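Uncharacterized protein lp_2219 (PDB 3HFQ) is of unknown function but folds as a seven-bladed beta-propeller of the lactonase family, which suggests, without proving, a lactonase-like activity. Local coordinates at residues A[143-148]-A[189-194]; A[199-204]-A[212-217]. The protein carries 1 engineered substitution. One frame throughout, in Å; residues are numbered along the deposited sequence.

Interaction 1: A[143-148]-A[189-194]. With PO4 (phosphate ion), chain C.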
loop_
_atom_site.group_PDB
_atom_site.type_symbol
_atom_site.label_atom_id
_atom_site.label_comp_id
_atom_site.label_asym_id
_atom_site.label_seq_id
_atom_site.Cartn_x
_atom_site.Cartn_y
_atom_site.Cartn_z
ATOM N N ILE A 143 12.356 4.381 2.702
ATOM C CA ILE A 143 11.126 4.184 3.467
ATOM C C ILE A 143 9.984 3.926 2.488
ATOM O O ILE A 143 9.806 4.671 1.528
ATOM C CB ILE A 143 10.809 5.425 4.340
ATOM C CG1 ILE A 143 12.018 5.767 5.215
ATOM C CG2 ILE A 143 9.612 5.140 5.233
ATOM C CD1 ILE A 143 12.467 4.628 6.132
ATOM N N HIS A 144 9.196 2.883 2.737
ATOM C CA HIS A 144 8.120 2.535 1.813
ATOM C C HIS A 144 6.745 2.361 2.450
ATOM O O HIS A 144 5.766 2.069 1.754
ATOM C CB HIS A 144 8.487 1.238 1.089
ATOM C CG HIS A 144 8.123 1.231 -0.362
ATOM N ND1 HIS A 144 6.893 1.645 -0.824
ATOM C CD2 HIS A 144 8.837 0.876 -1.456
ATOM C CE1 HIS A 144 6.865 1.549 -2.140
ATOM N NE2 HIS A 144 8.033 1.085 -2.551
ATOM N N TYR A 145 6.662 2.540 3.762
ATOM C CA TYR A 145 5.395 2.348 4.452
ATOM C C TYR A 145 5.392 3.097 5.774
ATOM O O TYR A 145 6.366 3.049 6.528
ATOM C CB TYR A 145 5.184 0.839 4.673
ATOM C CG TYR A 145 3.925 0.430 5.417
ATOM C CD1 TYR A 145 3.879 0.428 6.811
ATOM C CD2 TYR A 145 2.795 0.001 4.721
ATOM C CE1 TYR A 145 2.733 0.005 7.496
ATOM C CE2 TYR A 145 1.644 -0.420 5.397
ATOM C CZ TYR A 145 1.623 -0.417 6.782
ATOM O OH TYR A 145 0.493 -0.828 7.455
ATOM N N THR A 146 4.297 3.807 6.028
ATOM C CA THR A 146 4.114 4.567 7.259
ATOM C C THR A 146 2.635 4.479 7.619
ATOM O O THR A 146 1.821 5.251 7.112
ATOM C CB THR A 146 4.478 6.062 7.085
ATOM O OG1 THR A 146 3.754 6.601 5.972
ATOM C CG2 THR A 146 5.977 6.230 6.847
ATOM N N ASP A 147 2.281 3.531 8.478
ATOM C CA ASP A 147 0.886 3.388 8.868
ATOM C C ASP A 147 0.742 2.947 10.323
ATOM O O ASP A 147 1.696 2.466 10.934
ATOM C CB ASP A 147 0.166 2.410 7.932
ATOM C CG ASP A 147 -1.224 2.896 7.547
ATOM O OD1 ASP A 147 -1.901 3.498 8.408
ATOM O OD2 ASP A 147 -1.643 2.674 6.390
ATOM N N LEU A 148 -0.464 3.108 10.860
ATOM C CA LEU A 148 -0.765 2.800 12.258
ATOM C C LEU A 148 -0.793 1.340 12.703
ATOM O O LEU A 148 -1.205 0.451 11.960
ATOM C CB LEU A 148 -2.102 3.450 12.634
ATOM C CG LEU A 148 -2.164 4.975 12.522
ATOM C CD1 LEU A 148 -3.604 5.441 12.648
ATOM C CD2 LEU A 148 -1.292 5.608 13.601
ATOM N N PRO A 189 12.106 -5.443 3.130
ATOM C CA PRO A 189 10.729 -5.253 3.603
ATOM C C PRO A 189 10.067 -4.058 2.921
ATOM O O PRO A 189 10.699 -3.024 2.730
ATOM C CB PRO A 189 10.911 -5.051 5.103
ATOM C CG PRO A 189 12.231 -4.318 5.168
ATOM C CD PRO A 189 13.078 -5.106 4.189
ATOM N N ARG A 190 8.791 -4.194 2.577
ATOM C CA ARG A 190 8.092 -3.127 1.865
ATOM C C ARG A 190 6.819 -2.645 2.552
ATOM O O ARG A 190 6.735 -1.489 2.975
ATOM C CB ARG A 190 7.771 -3.607 0.446
ATOM C CG ARG A 190 7.287 -2.524 -0.523
ATOM C CD ARG A 190 7.001 -3.151 -1.887
ATOM N NE ARG A 190 6.652 -2.169 -2.910
ATOM C CZ ARG A 190 5.437 -1.658 -3.091
ATOM N NH1 ARG A 190 4.424 -2.032 -2.316
ATOM N NH2 ARG A 190 5.234 -0.775 -4.062
ATOM N N HIS A 191 5.828 -3.531 2.639
ATOM C CA HIS A 191 4.542 -3.224 3.269
ATOM C C HIS A 191 4.183 -4.323 4.264
ATOM O O HIS A 191 4.722 -5.428 4.203
ATOM C CB HIS A 191 3.407 -3.174 2.234
ATOM C CG HIS A 191 3.349 -1.902 1.435
ATOM N ND1 HIS A 191 2.232 -1.561 0.694
ATOM C CD2 HIS A 191 4.244 -0.918 1.251
ATOM C CE1 HIS A 191 2.455 -0.410 0.089
ATOM N NE2 HIS A 191 3.665 0.010 0.402
ATOM N N LEU A 192 3.259 -4.016 5.167
ATOM C CA LEU A 192 2.785 -4.988 6.146
ATOM C C LEU A 192 1.305 -4.746 6.407
ATOM O O LEU A 192 0.749 -3.727 5.992
ATOM C CB LEU A 192 3.581 -4.891 7.459
ATOM C CG LEU A 192 3.533 -3.661 8.373
ATOM C CD1 LEU A 192 2.177 -3.542 9.070
ATOM C CD2 LEU A 192 4.629 -3.803 9.424
ATOM N N VAL A 193 0.668 -5.695 7.084
ATOM C CA VAL A 193 -0.742 -5.585 7.423
ATOM C C VAL A 193 -0.954 -6.345 8.731
ATOM O O VAL A 193 -0.392 -7.423 8.926
ATOM C CB VAL A 193 -1.646 -6.177 6.301
ATOM C CG1 VAL A 193 -1.383 -7.676 6.133
ATOM C CG2 VAL A 193 -3.106 -5.913 6.620
ATOM N N PHE A 194 -1.741 -5.766 9.635
ATOM C CA PHE A 194 -2.014 -6.387 10.926
ATOM C C PHE A 194 -3.277 -7.235 10.910
ATOM O O PHE A 194 -4.201 -6.983 10.135
ATOM C CB PHE A 194 -2.175 -5.322 12.023
ATOM C CG PHE A 194 -0.878 -4.805 12.574
ATOM C CD1 PHE A 194 -0.254 -3.701 12.010
ATOM C CD2 PHE A 194 -0.286 -5.423 13.670
ATOM C CE1 PHE A 194 0.944 -3.214 12.535
ATOM C CE2 PHE A 194 0.914 -4.942 14.202
ATOM C CZ PHE A 194 1.526 -3.841 13.636
HETATM P P PO4 C . 9.246 -0.225 -5.275
HETATM O O1 PO4 C . 9.868 -0.437 -6.706
HETATM O O2 PO4 C . 7.952 -1.110 -5.124
HETATM O O3 PO4 C . 10.299 -0.632 -4.173
HETATM O O4 PO4 C . 8.857 1.293 -5.089
HETATM O O HOH W 1 -1.632 -1.961 6.534
#
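A phosphate ion, probably from the crystallisation liquor, ties H144 to R190. Its O2 is gripped twice by the arginine, at 2.8 Å from R190 NE and 2.9 Å from R190 NH2, in the guanidinium plane, while its O4 accepts a hydrogen bond from H144 NE2 at 2.7 Å, near the imidazole plane. The same two side chains pack on each other. R190 runs extended from CG to NE across one face of the imidazole, and its CG makes a CH-pi contact 3.9 Å from the ring centroid of H144. R259 also hydrogen-bonds the phosphate, and E206 gives R190 NE a salt-bridge partner; whether an anion is bound here in the cell is not known. Strands 143-148 and 189-194 are the innermost strands of two successive blades; they run roughly parallel, 20° apart, and meet largely through side chains. H191 is sandwiched, with R190 NH1 over the centre of one ring face and Y145 CD2 3.7 Å above the other. Y145 CG is anti to the backbone N (chi1 178°); further out on the ring, CE1 lies 3.9 Å from L192 CG. A water 2.6 Å from Y145 OH donates to L192 O.

Interaction 2: A[199-204]-A[212-217]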
loop_
_atom_site.group_PDB
_atom_site.type_symbol
_atom_site.label_atom_id
_atom_site.label_comp_id
_atom_site.label_asym_id
_atom_site.label_seq_id
_atom_site.Cartn_x
_atom_site.Cartn_y
_atom_site.Cartn_z
ATOM N N GLN A 199 -2.738 -8.908 17.117
ATOM C CA GLN A 199 -1.661 -9.721 17.678
ATOM C C GLN A 199 -0.568 -10.090 16.677
ATOM O O GLN A 199 0.579 -10.330 17.064
ATOM C CB GLN A 199 -2.246 -11.003 18.272
ATOM C CG GLN A 199 -3.196 -10.771 19.435
ATOM C CD GLN A 199 -2.466 -10.382 20.705
ATOM O OE1 GLN A 199 -1.685 -11.166 21.248
ATOM N NE2 GLN A 199 -2.713 -9.166 21.183
ATOM N N TYR A 200 -0.921 -10.126 15.394
ATOM C CA TYR A 200 0.027 -10.501 14.346
ATOM C C TYR A 200 0.108 -9.502 13.201
ATOM O O TYR A 200 -0.834 -8.758 12.937
ATOM C CB TYR A 200 -0.361 -11.865 13.763
ATOM C CG TYR A 200 -0.401 -12.976 14.785
ATOM C CD1 TYR A 200 0.742 -13.717 15.081
ATOM C CD2 TYR A 200 -1.571 -13.256 15.489
ATOM C CE1 TYR A 200 0.725 -14.708 16.062
ATOM C CE2 TYR A 200 -1.599 -14.247 16.473
ATOM C CZ TYR A 200 -0.446 -14.966 16.754
ATOM O OH TYR A 200 -0.462 -15.933 17.733
ATOM N N ALA A 201 1.253 -9.496 12.527
ATOM C CA ALA A 201 1.461 -8.634 11.373
ATOM C C ALA A 201 2.143 -9.495 10.323
ATOM O O ALA A 201 2.921 -10.387 10.654
ATOM C CB ALA A 201 2.348 -7.441 11.736
ATOM N N PHE A 202 1.843 -9.233 9.059
ATOM C CA PHE A 202 2.430 -9.988 7.963
ATOM C C PHE A 202 3.187 -8.985 7.117
ATOM O O PHE A 202 2.613 -8.022 6.607
ATOM C CB PHE A 202 1.316 -10.694 7.192
ATOM C CG PHE A 202 0.475 -11.580 8.069
ATOM C CD1 PHE A 202 0.927 -12.847 8.442
ATOM C CD2 PHE A 202 -0.719 -11.113 8.605
ATOM C CE1 PHE A 202 0.199 -13.630 9.341
ATOM C CE2 PHE A 202 -1.453 -11.887 9.505
ATOM C CZ PHE A 202 -0.990 -13.150 9.873
ATOM N N LEU A 203 4.489 -9.216 6.995
ATOM C CA LEU A 203 5.385 -8.313 6.283
ATOM C C LEU A 203 5.838 -8.830 4.925
ATOM O O LEU A 203 6.382 -9.929 4.814
ATOM C CB LEU A 203 6.606 -8.054 7.170
ATOM C CG LEU A 203 7.783 -7.232 6.653
ATOM C CD1 LEU A 203 7.411 -5.756 6.590
ATOM C CD2 LEU A 203 8.971 -7.442 7.587
ATOM N N ALA A 204 5.629 -8.027 3.891
ATOM C CA ALA A 204 6.031 -8.431 2.554
ATOM C C ALA A 204 7.477 -8.035 2.290
ATOM O O ALA A 204 7.872 -6.893 2.524
ATOM C CB ALA A 204 5.112 -7.800 1.516
ATOM N N ALA A 212 7.024 -12.483 5.976
ATOM C CA ALA A 212 7.423 -12.829 7.327
ATOM C C ALA A 212 6.216 -12.668 8.239
ATOM O O ALA A 212 5.528 -11.646 8.185
ATOM C CB ALA A 212 8.552 -11.914 7.789
ATOM N N SER A 213 5.930 -13.684 9.049
ATOM C CA SER A 213 4.827 -13.577 9.994
ATOM C C SER A 213 5.469 -13.016 11.257
ATOM O O SER A 213 6.527 -13.489 11.675
ATOM C CB SER A 213 4.204 -14.947 10.291
ATOM O OG SER A 213 3.399 -15.397 9.217
ATOM N N LEU A 214 4.842 -12.007 11.854
ATOM C CA LEU A 214 5.382 -11.384 13.058
ATOM C C LEU A 214 4.345 -11.333 14.168
ATOM O O LEU A 214 3.151 -11.188 13.902
ATOM C CB LEU A 214 5.815 -9.944 12.766
ATOM C CG LEU A 214 6.637 -9.655 11.506
ATOM C CD1 LEU A 214 6.725 -8.150 11.307
ATOM C CD2 LEU A 214 8.026 -10.278 11.631
ATOM N N LYS A 215 4.809 -11.457 15.408
ATOM C CA LYS A 215 3.930 -11.353 16.563
ATOM C C LYS A 215 4.160 -9.935 17.080
ATOM O O LYS A 215 5.305 -9.510 17.238
ATOM C CB LYS A 215 4.325 -12.364 17.646
ATOM C CG LYS A 215 3.487 -12.275 18.921
ATOM C CD LYS A 215 2.078 -12.822 18.715
ATOM C CE LYS A 215 1.192 -12.575 19.934
ATOM N NZ LYS A 215 0.915 -11.121 20.127
ATOM N N TYR A 216 3.084 -9.197 17.329
ATOM C CA TYR A 216 3.205 -7.831 17.832
ATOM C C TYR A 216 2.688 -7.758 19.264
ATOM O O TYR A 216 1.647 -8.326 19.582
ATOM C CB TYR A 216 2.399 -6.870 16.952
ATOM C CG TYR A 216 2.470 -5.422 17.391
ATOM C CD1 TYR A 216 3.648 -4.688 17.254
ATOM C CD2 TYR A 216 1.354 -4.783 17.933
ATOM C CE1 TYR A 216 3.714 -3.351 17.643
ATOM C CE2 TYR A 216 1.407 -3.448 18.329
ATOM C CZ TYR A 216 2.591 -2.737 18.178
ATOM O OH TYR A 216 2.645 -1.412 18.550
ATOM N N ASP A 217 3.420 -7.055 20.123
ATOM C CA ASP A 217 3.019 -6.896 21.518
ATOM C C ASP A 217 2.754 -5.418 21.800
ATOM O O ASP A 217 3.663 -4.593 21.737
ATOM C CB ASP A 217 4.122 -7.414 22.449
ATOM C CG ASP A 217 3.703 -7.418 23.911
ATOM O OD1 ASP A 217 2.574 -6.979 24.217
ATOM O OD2 ASP A 217 4.505 -7.866 24.752
#
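K215 NZ donates to Q199 OE1 at 2.8 Å and to Q199 O at 3.2 Å, with a weak further bond to Y216 O of its own strand. Bends at chi2 (73°) and chi4 (67°) bring CD and then NZ back over the neighbouring strand, where the lysine and Q199 lie side by side, pointing the same way. The amide oxygen receives NZ from well above its carbonyl plane. Q199 O is shared, since Y216 N also reaches it at 2.8 Å in a nearly straight bond of 174°. From there the backbones pair regularly: A201 with L214 and L203 with A212 are hydrogen-bonded pairs, each joined by two N-H to O bonds, with the non-hydrogen-bonded pair F202-S213 between them and Y200-K215 before them, next to Q199. This is the antiparallel hairpin of the two middle strands of one propeller blade. On the face that carries Y200 and K215, the lysine CD lies 3.5 Å from Y200 CE1, the two side chains crossing obliquely. Further along that face S213 OG sits at the edge of the F202 ring, 3.6 Å from F202 CD1, and is hydrogen-bonded to G273 O. On the face of A201, L203, A212 and L214, L214 CD1 lies 4.1 Å from L203 CB.

How the interactions relate
After the blades built from strands up to 121-128, the chain lays down 143-148, the inner strand of the next blade, completes that blade with three more strands, and returns at 189-194, where interaction 1 closes a loop of 40 residues between two neighbouring blades. Strand 200-205 follows directly, and interaction 2 then closes a much shorter hairpin, with seven residues between the segments, within the later of these two blades, that of 189-230. The two contacts are in series, neither nested nor crossed, with centres about 11 Å apart. Strand 189-194 joins them: it faces the preceding blade on one side and on the other pairs with 200-205, probably through H191 O with A204 N and R190 N with A204 O.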